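Local atomic coordinates of Ice-binding protein (Flavobacteriaceae bacterium, PDB entry 5UYT), a protein that probably binds to the surface of ice crystals and restrains their growth, acting as a bacterial antifreeze protein built from right-handed beta-helices. Residues F121-L127 with F147-L153; L153-N159 with A172-G178. The contacts are given in a common frame with arbitrary orientation. Numbering follows the deposited sequence.

Contact 1 of 2, residues F121-L127 with F147-L153; sequences FKIQGAL and FWKVEGL
Phe121-Leu127 and Phe147-Leu153 run parallel, strands 121-123 and 147-150 approaching to 4.9 Å at -15°, with Phe121 beside Trp148 and Ile123 beside Val150. Phe121 N donates to Phe147 O (2.9 Å) and Phe121 O accepts from Lys149 N (2.8 Å). Its m-rotamer ring lies in an offset stack on the six-membered ring of Trp148 (centroids 4.2 Å apart, planes at 14°), flat aromatics suiting the one-coil spacing; Trp148 NE1 is hydrogen-bonded to Lys163 O. Ile123 N donates to Lys149 O and Ile123 O accepts from Glu151 N, both 2.9 Å, while its side chain packs over Val150 (CG2 to CG1 4.3 Å). Gln124 and Glu151 each centre an inverse gamma turn. Gln124 OE1 accepts from NZ of the curled Lys149 (2.9 Å), which also salt-bridges Glu151 OE2 (2.8 Å), itself hydrogen-bonded to Tyr68 OH. At the corner Gly125 and Gly152 are nearly extended, phi near +160°, a region residues with a CB rarely enter, and the closest CA pairs shift to Gly125-Glu151 and Ala126-Gly152. Leu127 N donates to Leu153 O (3.0 Å), and Leu127, chi1 t, turns inward, CB 3.8 Å from Val150 CG1. Such in-register strands with stacked like side chains characterise successive coils of a right-handed beta-helix.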
ATOM      1  N   PHE A 121     -26.344  -7.858   7.742  1.00 32.06           N
ATOM      2  CA  PHE A 121     -27.033  -8.995   7.156  1.00 32.72           C
ATOM      3  C   PHE A 121     -26.826 -10.209   8.042  1.00 33.50           C
ATOM      4  O   PHE A 121     -25.690 -10.618   8.301  1.00 33.61           O
ATOM      5  CB  PHE A 121     -26.525  -9.247   5.742  1.00 31.17           C
ATOM      6  CG  PHE A 121     -26.814  -8.110   4.816  1.00 30.80           C
ATOM      7  CD1 PHE A 121     -28.024  -8.056   4.141  1.00 31.55           C
ATOM      8  CD2 PHE A 121     -25.884  -7.083   4.625  1.00 30.33           C
ATOM      9  CE1 PHE A 121     -28.306  -7.000   3.277  1.00 31.45           C
ATOM     10  CE2 PHE A 121     -26.157  -6.022   3.766  1.00 30.01           C
ATOM     11  CZ  PHE A 121     -27.384  -5.981   3.098  1.00 30.24           C
ATOM     12  N   LYS A 122     -27.934 -10.729   8.554  1.00 34.86           N
ATOM     13  CA  LYS A 122     -27.925 -11.923   9.390  1.00 35.50           C
ATOM     14  C   LYS A 122     -28.276 -13.124   8.518  1.00 35.89           C
ATOM     15  O   LYS A 122     -29.445 -13.355   8.190  1.00 36.55           O
ATOM     16  CB  LYS A 122     -28.892 -11.754  10.558  1.00 37.03           C
ATOM     17  CG  LYS A 122     -28.499 -10.585  11.446  1.00 37.50           C
ATOM     18  CD  LYS A 122     -29.479 -10.360  12.581  1.00 39.31           C
ATOM     19  CE  LYS A 122     -29.099 -11.130  13.839  1.00 40.70           C
ATOM     20  NZ  LYS A 122     -30.132 -10.907  14.892  1.00 42.46           N
ATOM     21  N   ILE A 123     -27.248 -13.870   8.119  1.00 35.44           N
ATOM     22  CA  ILE A 123     -27.444 -15.004   7.212  1.00 36.48           C
ATOM     23  C   ILE A 123     -27.406 -16.326   7.988  1.00 37.23           C
ATOM     24  O   ILE A 123     -26.335 -16.757   8.419  1.00 36.30           O
ATOM     25  CB  ILE A 123     -26.384 -15.038   6.077  1.00 35.21           C
ATOM     26  CG1 ILE A 123     -26.204 -13.665   5.348  1.00 35.51           C
ATOM     27  CG2 ILE A 123     -26.658 -16.199   5.124  1.00 36.09           C
ATOM     28  CD1 ILE A 123     -27.493 -13.042   4.820  1.00 36.05           C
ATOM     29  N   GLN A 124     -28.569 -16.966   8.167  1.00 39.69           N
ATOM     30  CA  GLN A 124     -28.668 -18.174   9.001  1.00 41.19           C
ATOM     31  C   GLN A 124     -28.443 -19.419   8.150  1.00 40.98           C
ATOM     32  O   GLN A 124     -29.341 -20.252   7.968  1.00 41.14           O
ATOM     33  CB  GLN A 124     -30.025 -18.246   9.727  1.00 44.51           C
ATOM     34  CG  GLN A 124     -30.422 -16.925  10.368  1.00 45.93           C
ATOM     35  CD  GLN A 124     -29.412 -16.477  11.397  1.00 45.68           C
ATOM     36  OE1 GLN A 124     -28.689 -15.507  11.201  1.00 44.62           O
ATOM     37  NE2 GLN A 124     -29.348 -17.210  12.499  1.00 47.51           N
ATOM     38  N   GLY A 125     -27.229 -19.527   7.630  1.00 38.63           N
ATOM     39  CA  GLY A 125     -26.889 -20.533   6.650  1.00 38.26           C
ATOM     40  C   GLY A 125     -25.676 -20.038   5.913  1.00 36.09           C
ATOM     41  O   GLY A 125     -25.050 -19.063   6.334  1.00 34.65           O
ATOM     42  N   ALA A 126     -25.331 -20.706   4.816  1.00 35.93           N
ATOM     43  CA  ALA A 126     -24.158 -20.319   4.023  1.00 34.20           C
ATOM     44  C   ALA A 126     -24.462 -19.083   3.158  1.00 33.97           C
ATOM     45  O   ALA A 126     -25.636 -18.723   2.944  1.00 34.71           O
ATOM     46  CB  ALA A 126     -23.702 -21.490   3.160  1.00 34.68           C
ATOM     47  N   LEU A 127     -23.408 -18.428   2.678  1.00 32.02           N
ATOM     48  CA  LEU A 127     -23.556 -17.318   1.745  1.00 31.87           C
ATOM     49  C   LEU A 127     -22.671 -17.580   0.526  1.00 31.53           C
ATOM     50  O   LEU A 127     -21.478 -17.782   0.675  1.00 31.73           O
ATOM     51  CB  LEU A 127     -23.195 -15.999   2.417  1.00 30.88           C
ATOM     52  CG  LEU A 127     -23.147 -14.743   1.539  1.00 29.90           C
ATOM     53  CD1 LEU A 127     -24.542 -14.327   1.067  1.00 30.47           C
ATOM     54  CD2 LEU A 127     -22.459 -13.610   2.295  1.00 29.50           C
ATOM     55  N   PHE A 147     -21.867  -5.181   7.354  1.00 28.02           N
ATOM     56  CA  PHE A 147     -21.492  -6.410   8.049  1.00 28.13           C
ATOM     57  C   PHE A 147     -22.329  -7.567   7.528  1.00 28.98           C
ATOM     58  O   PHE A 147     -23.545  -7.413   7.295  1.00 29.62           O
ATOM     59  CB  PHE A 147     -21.767  -6.278   9.558  1.00 29.30           C
ATOM     60  CG  PHE A 147     -20.975  -5.181  10.238  1.00 28.90           C
ATOM     61  CD1 PHE A 147     -19.814  -5.486  10.945  1.00 28.87           C
ATOM     62  CD2 PHE A 147     -21.402  -3.855  10.194  1.00 28.87           C
ATOM     63  CE1 PHE A 147     -19.075  -4.479  11.566  1.00 28.76           C
ATOM     64  CE2 PHE A 147     -20.676  -2.846  10.817  1.00 29.20           C
ATOM     65  CZ  PHE A 147     -19.508  -3.156  11.511  1.00 29.28           C
ATOM     66  N   TRP A 148     -21.692  -8.729   7.402  1.00 28.60           N
ATOM     67  CA  TRP A 148     -22.389  -9.978   7.066  1.00 29.06           C
ATOM     68  C   TRP A 148     -22.084 -10.991   8.163  1.00 29.78           C
ATOM     69  O   TRP A 148     -20.926 -11.390   8.333  1.00 29.76           O
ATOM     70  CB  TRP A 148     -21.922 -10.513   5.690  1.00 28.43           C
ATOM     71  CG  TRP A 148     -21.995  -9.496   4.566  1.00 28.00           C
ATOM     72  CD1 TRP A 148     -21.073  -8.518   4.286  1.00 27.37           C
ATOM     73  CD2 TRP A 148     -22.991  -9.410   3.536  1.00 28.16           C
ATOM     74  NE1 TRP A 148     -21.466  -7.795   3.179  1.00 27.20           N
ATOM     75  CE2 TRP A 148     -22.629  -8.327   2.691  1.00 27.75           C
ATOM     76  CE3 TRP A 148     -24.159 -10.137   3.246  1.00 29.23           C
ATOM     77  CZ2 TRP A 148     -23.393  -7.952   1.568  1.00 28.03           C
ATOM     78  CZ3 TRP A 148     -24.924  -9.763   2.134  1.00 29.51           C
ATOM     79  CH2 TRP A 148     -24.541  -8.669   1.316  1.00 28.44           C
ATOM     80  N   LYS A 149     -23.101 -11.360   8.949  1.00 30.30           N
ATOM     81  CA  LYS A 149     -22.933 -12.382   9.975  1.00 31.22           C
ATOM     82  C   LYS A 149     -23.428 -13.707   9.412  1.00 31.72           C
ATOM     83  O   LYS A 149     -24.645 -13.961   9.364  1.00 32.71           O
ATOM     84  CB  LYS A 149     -23.719 -11.999  11.222  1.00 32.78           C
ATOM     85  CG  LYS A 149     -23.557 -12.982  12.376  1.00 34.31           C
ATOM     86  CD  LYS A 149     -24.735 -12.926  13.349  1.00 36.27           C
ATOM     87  CE  LYS A 149     -26.057 -13.392  12.728  1.00 37.19           C
ATOM     88  NZ  LYS A 149     -25.998 -14.642  11.899  1.00 37.45           N
ATOM     89  N   VAL A 150     -22.487 -14.552   8.992  1.00 31.18           N
ATOM     90  CA  VAL A 150     -22.820 -15.747   8.201  1.00 31.35           C
ATOM     91  C   VAL A 150     -22.643 -17.050   8.993  1.00 32.78           C
ATOM     92  O   VAL A 150     -21.517 -17.390   9.393  1.00 33.09           O
ATOM     93  CB  VAL A 150     -22.002 -15.832   6.883  1.00 30.03           C
ATOM     94  CG1 VAL A 150     -22.541 -16.967   6.001  1.00 30.23           C
ATOM     95  CG2 VAL A 150     -22.042 -14.502   6.117  1.00 28.92           C
ATOM     96  N   GLU A 151     -23.745 -17.782   9.184  1.00 33.90           N
ATOM     97  CA  GLU A 151     -23.711 -19.063   9.918  1.00 35.15           C
ATOM     98  C   GLU A 151     -23.481 -20.216   8.949  1.00 34.85           C
ATOM     99  O   GLU A 151     -24.313 -21.140   8.842  1.00 35.99           O
ATOM    100  CB  GLU A 151     -25.018 -19.308  10.688  1.00 37.47           C
ATOM    101  CG  GLU A 151     -25.480 -18.159  11.570  1.00 38.52           C
ATOM    102  CD  GLU A 151     -24.501 -17.822  12.673  1.00 39.00           C
ATOM    103  OE1 GLU A 151     -23.747 -18.724  13.099  1.00 39.36           O
ATOM    104  OE2 GLU A 151     -24.496 -16.645  13.100  1.00 38.98           O
ATOM    105  N   GLY A 152     -22.363 -20.165   8.236  1.00 34.02           N
ATOM    106  CA  GLY A 152     -22.051 -21.212   7.266  1.00 34.00           C
ATOM    107  C   GLY A 152     -20.972 -20.772   6.297  1.00 32.23           C
ATOM    108  O   GLY A 152     -20.473 -19.641   6.375  1.00 31.10           O
ATOM    109  N   LEU A 153     -20.618 -21.667   5.377  1.00 32.10           N
ATOM    110  CA  LEU A 153     -19.536 -21.383   4.405  1.00 30.95           C
ATOM    111  C   LEU A 153     -19.770 -20.089   3.600  1.00 29.94           C
ATOM    112  O   LEU A 153     -20.863 -19.892   3.051  1.00 30.26           O
ATOM    113  CB  LEU A 153     -19.395 -22.580   3.441  1.00 31.57           C
ATOM    114  CG  LEU A 153     -18.488 -22.397   2.216  1.00 31.03           C
ATOM    115  CD1 LEU A 153     -17.026 -22.341   2.632  1.00 30.79           C
ATOM    116  CD2 LEU A 153     -18.716 -23.504   1.186  1.00 32.21           C
TER

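Contact 2 of 2, residues L153-N159 with A172-G178; sequences LVDLATN and AIVLQSG
Leu153, its t rotamer carrying CD1 over the neighbouring coil, overlaps Ala172 (CD1 to CB 4.1 Å) and Val174 (CD1 to CG2 4.1 Å). Strands 154-156 and 173-175 are parallel, at 4° and 4.7 Å, pairing Val154 with Ile173, Asp155 with Val174 and Leu156 with Leu175. The ladder runs Val154 N to Ala172 O (3.0 Å), Val174 N to Val154 O (2.8 Å), Leu156 N to Val174 O (2.9 Å) and Gln176 N to Leu156 O (3.0 Å). On the inner face, branched aliphatics fill the core: Val154 CG1 meets Ile173 CG2 at 4.1 Å and Leu156 CD1 meets Leu175 CD2 at 3.8 Å. On the other face Asp155 OD1 accepts from Gln176 NE2 (2.8 Å), the extended glutamine reaching back across the strands; a water donates to Gln176 OE1 (2.7 Å) and accepts from Thr158 N (2.9 Å), joining the two segments. Beyond the strands, Asn159 N donates to Ser177 O (2.8 Å), and Asn159 and Gly178 both turn with positive phi. Matching coils with an aliphatic interior and a mixed outer face, where Asp155 and Gln176 lie beside Val174, are typical of a flat parallel sheet of a beta-solenoid.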
ATOM      1  N   LEU A 153     -20.618 -21.667   5.377  1.00 32.10           N
ATOM      2  CA  LEU A 153     -19.536 -21.383   4.405  1.00 30.95           C
ATOM      3  C   LEU A 153     -19.770 -20.089   3.600  1.00 29.94           C
ATOM      4  O   LEU A 153     -20.863 -19.892   3.051  1.00 30.26           O
ATOM      5  CB  LEU A 153     -19.395 -22.580   3.441  1.00 31.57           C
ATOM      6  CG  LEU A 153     -18.488 -22.397   2.216  1.00 31.03           C
ATOM      7  CD1 LEU A 153     -17.026 -22.341   2.632  1.00 30.79           C
ATOM      8  CD2 LEU A 153     -18.716 -23.504   1.186  1.00 32.21           C
ATOM      9  N   VAL A 154     -18.750 -19.221   3.537  1.00 28.85           N
ATOM     10  CA  VAL A 154     -18.773 -18.055   2.665  1.00 27.72           C
ATOM     11  C   VAL A 154     -17.983 -18.443   1.415  1.00 27.83           C
ATOM     12  O   VAL A 154     -16.794 -18.767   1.508  1.00 27.75           O
ATOM     13  CB  VAL A 154     -18.163 -16.799   3.328  1.00 26.97           C
ATOM     14  CG1 VAL A 154     -18.151 -15.634   2.337  1.00 25.73           C
ATOM     15  CG2 VAL A 154     -18.952 -16.414   4.570  1.00 27.22           C
ATOM     16  N   ASP A 155     -18.646 -18.450   0.258  1.00 27.94           N
ATOM     17  CA  ASP A 155     -17.946 -18.770  -1.001  1.00 27.45           C
ATOM     18  C   ASP A 155     -18.307 -17.745  -2.066  1.00 26.97           C
ATOM     19  O   ASP A 155     -19.450 -17.721  -2.559  1.00 27.63           O
ATOM     20  CB  ASP A 155     -18.283 -20.193  -1.480  1.00 29.09           C
ATOM     21  CG  ASP A 155     -17.290 -20.699  -2.524  1.00 29.43           C
ATOM     22  OD1 ASP A 155     -17.118 -20.019  -3.558  1.00 29.24           O
ATOM     23  OD2 ASP A 155     -16.707 -21.787  -2.326  1.00 30.19           O
ATOM     24  N   LEU A 156     -17.349 -16.885  -2.395  1.00 25.60           N
ATOM     25  CA  LEU A 156     -17.591 -15.856  -3.391  1.00 24.56           C
ATOM     26  C   LEU A 156     -16.985 -16.249  -4.722  1.00 24.38           C
ATOM     27  O   LEU A 156     -15.774 -16.505  -4.807  1.00 23.85           O
ATOM     28  CB  LEU A 156     -17.092 -14.480  -2.903  1.00 24.06           C
ATOM     29  CG  LEU A 156     -17.674 -14.083  -1.533  1.00 24.29           C
ATOM     30  CD1 LEU A 156     -17.266 -12.647  -1.231  1.00 24.16           C
ATOM     31  CD2 LEU A 156     -19.198 -14.198  -1.501  1.00 25.13           C
ATOM     32  N   ALA A 157     -17.841 -16.281  -5.757  1.00 24.48           N
ATOM     33  CA  ALA A 157     -17.481 -16.750  -7.090  1.00 24.71           C
ATOM     34  C   ALA A 157     -16.561 -15.786  -7.800  1.00 24.34           C
ATOM     35  O   ALA A 157     -16.409 -14.630  -7.378  1.00 24.39           O
ATOM     36  CB  ALA A 157     -18.733 -16.961  -7.930  1.00 25.19           C
ATOM     37  N   THR A 158     -15.966 -16.271  -8.890  1.00 25.09           N
ATOM     38  CA  THR A 158     -14.994 -15.495  -9.648  1.00 24.98           C
ATOM     39  C   THR A 158     -15.479 -14.066  -9.941  1.00 24.75           C
ATOM     40  O   THR A 158     -16.635 -13.834 -10.334  1.00 24.30           O
ATOM     41  CB  THR A 158     -14.650 -16.170 -10.976  1.00 26.44           C
ATOM     42  OG1 THR A 158     -15.850 -16.322 -11.722  1.00 27.43           O
ATOM     43  CG2 THR A 158     -14.089 -17.561 -10.725  1.00 26.73           C
ATOM     44  N   ASN A 159     -14.556 -13.122  -9.757  1.00 24.37           N
ATOM     45  CA  ASN A 159     -14.809 -11.687 -10.033  1.00 24.59           C
ATOM     46  C   ASN A 159     -15.957 -11.049  -9.216  1.00 24.41           C
ATOM     47  O   ASN A 159     -16.515 -10.037  -9.639  1.00 24.84           O
ATOM     48  CB  ASN A 159     -14.984 -11.435 -11.534  1.00 26.59           C
ATOM     49  CG  ASN A 159     -13.770 -11.861 -12.332  1.00 28.34           C
ATOM     50  OD1 ASN A 159     -12.639 -11.613 -11.938  1.00 29.87           O
ATOM     51  ND2 ASN A 159     -13.997 -12.562 -13.423  1.00 30.17           N
ATOM     52  N   ALA A 172     -15.684 -21.806   7.019  1.00 32.71           N
ATOM     53  CA  ALA A 172     -14.577 -21.331   6.171  1.00 31.29           C
ATOM     54  C   ALA A 172     -15.017 -20.182   5.259  1.00 29.76           C
ATOM     55  O   ALA A 172     -16.223 -19.912   5.096  1.00 29.56           O
ATOM     56  CB  ALA A 172     -14.004 -22.492   5.350  1.00 32.18           C
ATOM     57  N   ILE A 173     -14.028 -19.493   4.696  1.00 28.15           N
ATOM     58  CA  ILE A 173     -14.256 -18.471   3.688  1.00 26.96           C
ATOM     59  C   ILE A 173     -13.399 -18.800   2.474  1.00 26.92           C
ATOM     60  O   ILE A 173     -12.202 -19.066   2.611  1.00 27.70           O
ATOM     61  CB  ILE A 173     -13.895 -17.054   4.208  1.00 26.19           C
ATOM     62  CG1 ILE A 173     -14.682 -16.753   5.495  1.00 26.23           C
ATOM     63  CG2 ILE A 173     -14.172 -15.995   3.112  1.00 24.79           C
ATOM     64  CD1 ILE A 173     -14.315 -15.428   6.151  1.00 26.38           C
ATOM     65  N   VAL A 174     -14.008 -18.770   1.294  1.00 26.44           N
ATOM     66  CA  VAL A 174     -13.308 -19.095   0.065  1.00 26.11           C
ATOM     67  C   VAL A 174     -13.585 -17.939  -0.908  1.00 25.49           C
ATOM     68  O   VAL A 174     -14.756 -17.671  -1.244  1.00 25.31           O
ATOM     69  CB  VAL A 174     -13.783 -20.438  -0.551  1.00 26.91           C
ATOM     70  CG1 VAL A 174     -13.027 -20.715  -1.853  1.00 26.72           C
ATOM     71  CG2 VAL A 174     -13.623 -21.609   0.429  1.00 27.60           C
ATOM     72  N   LEU A 175     -12.514 -17.280  -1.355  1.00 25.34           N
ATOM     73  CA  LEU A 175     -12.614 -16.156  -2.272  1.00 24.60           C
ATOM     74  C   LEU A 175     -11.944 -16.565  -3.563  1.00 24.89           C
ATOM     75  O   LEU A 175     -10.731 -16.742  -3.613  1.00 25.12           O
ATOM     76  CB  LEU A 175     -11.943 -14.904  -1.676  1.00 24.41           C
ATOM     77  CG  LEU A 175     -12.452 -14.429  -0.302  1.00 24.51           C
ATOM     78  CD1 LEU A 175     -11.773 -13.109   0.034  1.00 24.57           C
ATOM     79  CD2 LEU A 175     -13.971 -14.298  -0.251  1.00 24.28           C
ATOM     80  N   GLN A 176     -12.744 -16.725  -4.605  1.00 24.90           N
ATOM     81  CA  GLN A 176     -12.258 -17.274  -5.859  1.00 25.50           C
ATOM     82  C   GLN A 176     -11.569 -16.203  -6.723  1.00 25.41           C
ATOM     83  O   GLN A 176     -11.552 -15.031  -6.352  1.00 25.41           O
ATOM     84  CB  GLN A 176     -13.429 -17.921  -6.599  1.00 26.29           C
ATOM     85  CG  GLN A 176     -13.978 -19.197  -5.951  1.00 26.93           C
ATOM     86  CD  GLN A 176     -15.051 -19.859  -6.796  1.00 27.96           C
ATOM     87  OE1 GLN A 176     -14.854 -20.082  -7.996  1.00 29.15           O
ATOM     88  NE2 GLN A 176     -16.200 -20.180  -6.182  1.00 27.94           N
ATOM     89  N   SER A 177     -11.011 -16.627  -7.861  1.00 25.56           N
ATOM     90  CA  SER A 177     -10.224 -15.786  -8.751  1.00 25.83           C
ATOM     91  C   SER A 177     -10.888 -14.428  -9.000  1.00 25.69           C
ATOM     92  O   SER A 177     -12.039 -14.368  -9.436  1.00 25.29           O
ATOM     93  CB  SER A 177     -10.019 -16.527 -10.080  1.00 27.30           C
ATOM     94  OG  SER A 177      -9.357 -15.678 -11.004  1.00 28.82           O
ATOM     95  N   GLY A 178     -10.169 -13.344  -8.701  1.00 25.07           N
ATOM     96  CA  GLY A 178     -10.592 -11.997  -9.099  1.00 24.80           C
ATOM     97  C   GLY A 178     -11.591 -11.327  -8.172  1.00 24.59           C
ATOM     98  O   GLY A 178     -12.067 -10.215  -8.474  1.00 24.62           O
TER
HETATM   99  O   HOH W   1     -16.658 -18.947  -9.644  1.00 32.90           O

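Contacts 1 and 2 lie in series within one ice-binding-like region, their centres about 14 Å apart and sharing Leu153. Contact 1 joins strands 119-123 and 146-150 against helix 55-73, which Phe147 and Lys149 touch; its chain then rounds a corner into the seven-stranded parallel sheet that holds contact 2, where strand 154-156 is flanked by 127-129 and 173-175. The two meet directly where Leu127 O lies 2.9 Å from Asp155 N, a probable hydrogen bond that carries the ladder from one coil to the next. Together they follow three consecutive coils over two faces of the solenoid, a repetition consistent with the regular, flat-sided beta-solenoid of this family.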